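Local coordinates for TetR family transcriptional regulator (Rhodococcus erythropolis, PDB 4ZA6), which probably represses transcription of the quorum-sensing signal degradation gene qsdA as a DNA-binding regulator of the TetR family, at residues K65-A70 against A121-E126. Numbering follows the deposited sequence.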
# COMPACT_ATOMS: atom_id res chain seq x y z
N LYS A 65 -9.13 -7.31 -0.69
CA LYS A 65 -9.82 -7.77 -1.90
C LYS A 65 -8.97 -8.87 -2.54
O LYS A 65 -9.47 -9.95 -2.79
CB LYS A 65 -10.06 -6.60 -2.87
CG LYS A 65 -10.92 -6.97 -4.08
CD LYS A 65 -11.06 -5.83 -5.05
CE LYS A 65 -11.85 -6.22 -6.28
NZ LYS A 65 -11.99 -5.09 -7.24
N ALA A 66 -7.67 -8.62 -2.70
CA ALA A 66 -6.77 -9.62 -3.29
C ALA A 66 -6.72 -10.91 -2.48
O ALA A 66 -6.68 -11.97 -3.08
CB ALA A 66 -5.38 -9.05 -3.47
N MET A 67 -6.75 -10.83 -1.13
CA MET A 67 -6.74 -12.00 -0.24
C MET A 67 -7.97 -12.87 -0.39
O MET A 67 -7.87 -14.08 -0.25
CB MET A 67 -6.61 -11.57 1.23
CG MET A 67 -5.22 -11.14 1.64
SD MET A 67 -5.24 -10.12 3.16
CE MET A 67 -5.61 -11.38 4.39
N SER A 68 -9.14 -12.25 -0.62
CA SER A 68 -10.39 -13.00 -0.79
C SER A 68 -10.50 -13.61 -2.20
O SER A 68 -11.14 -14.64 -2.36
CB SER A 68 -11.60 -12.12 -0.47
OG SER A 68 -11.75 -11.06 -1.41
N GLN A 69 -9.84 -12.99 -3.20
CA GLN A 69 -9.89 -13.44 -4.60
C GLN A 69 -8.73 -14.35 -5.03
O GLN A 69 -8.87 -15.09 -6.01
CB GLN A 69 -10.05 -12.24 -5.56
CG GLN A 69 -11.46 -11.61 -5.44
CD GLN A 69 -11.71 -10.37 -6.26
OE1 GLN A 69 -12.86 -10.00 -6.53
NE2 GLN A 69 -10.66 -9.65 -6.63
N ALA A 70 -7.62 -14.35 -4.29
CA ALA A 70 -6.46 -15.19 -4.62
C ALA A 70 -6.73 -16.69 -4.49
O ALA A 70 -7.49 -17.11 -3.62
CB ALA A 70 -5.25 -14.80 -3.78
N ALA A 121 3.19 -4.15 5.40
CA ALA A 121 3.99 -5.10 6.21
C ALA A 121 3.13 -5.88 7.25
O ALA A 121 3.31 -7.09 7.40
CB ALA A 121 5.13 -4.38 6.91
N SER A 122 2.20 -5.21 7.94
CA SER A 122 1.33 -5.87 8.93
C SER A 122 0.28 -6.77 8.28
O SER A 122 -0.01 -7.84 8.82
CB SER A 122 0.69 -4.85 9.88
OG SER A 122 -0.25 -4.05 9.18
N ILE A 123 -0.27 -6.39 7.11
CA ILE A 123 -1.20 -7.28 6.39
C ILE A 123 -0.40 -8.44 5.81
O ILE A 123 -0.86 -9.58 5.90
CB ILE A 123 -2.03 -6.55 5.30
CG1 ILE A 123 -2.95 -5.46 5.94
CG2 ILE A 123 -2.87 -7.57 4.49
CD1 ILE A 123 -3.62 -4.52 4.94
N THR A 124 0.82 -8.18 5.25
CA THR A 124 1.66 -9.28 4.75
C THR A 124 1.98 -10.29 5.88
O THR A 124 1.86 -11.49 5.67
CB THR A 124 2.92 -8.80 4.01
OG1 THR A 124 2.53 -7.88 2.99
CG2 THR A 124 3.72 -9.97 3.40
N ALA A 125 2.36 -9.78 7.07
CA ALA A 125 2.67 -10.57 8.27
C ALA A 125 1.48 -11.49 8.64
O ALA A 125 1.67 -12.64 8.99
CB ALA A 125 2.99 -9.62 9.44
N GLU A 126 0.26 -10.96 8.55
CA GLU A 126 -1.00 -11.67 8.83
C GLU A 126 -1.20 -12.81 7.80
O GLU A 126 -1.58 -13.94 8.18
CB GLU A 126 -2.15 -10.66 8.80
CG GLU A 126 -3.53 -11.26 9.04
CD GLU A 126 -4.67 -10.41 8.53
OE1 GLU A 126 -4.54 -9.16 8.51
OE2 GLU A 126 -5.71 -10.99 8.16
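Between 65-70, at the C-terminal end of helix 47-69, and 121-126 of helix 115-133, the backbones come nearest at Met67 and Ile123, whose CA atoms are 9.8 Å apart. This is helix-helix packing in the all-helical TetR fold, where helix 115-133 lies in the C-terminal domain, which in TetR-family relatives commonly binds the effector. At this spacing side chains make the contact, and methionine suits it: its unbranched chain reaches across and ends in a flexible, polarisable thioether. Met67 holds CG beside its backbone N (chi1 -76°), runs on nearly extended, and bends at chi3 (73°), which turns the terminal methyl aside from the line of the chain. Its SD lies 3.7 Å from CG2 of Ile123, the gamma methyl branch, so sulfur and methyl meet in a van der Waals contact. Ile123 is buried, and its branched, rigid side chain also packs on Glu60, Tyr63 and Arg64 of helix 47-69, filling the seam between the helices. One turn further along, Glu126 lies at the exposed edge, where a charged carboxylate suits the solvent. Its chain, extended beyond CG (chi1 179°, CG anti to the backbone N), crosses Met67 at about a right angle; OE1 forms a salt bridge with Arg64, giving this carboxylate a charged partner beside the apolar patch. Next to Met67 in sequence, Ala66 is small enough to pack close against Val85 of helix 74-90. The carboxylate's other oxygen, OE2 of Glu126, rests 3.8 Å from the CE methyl of Met67.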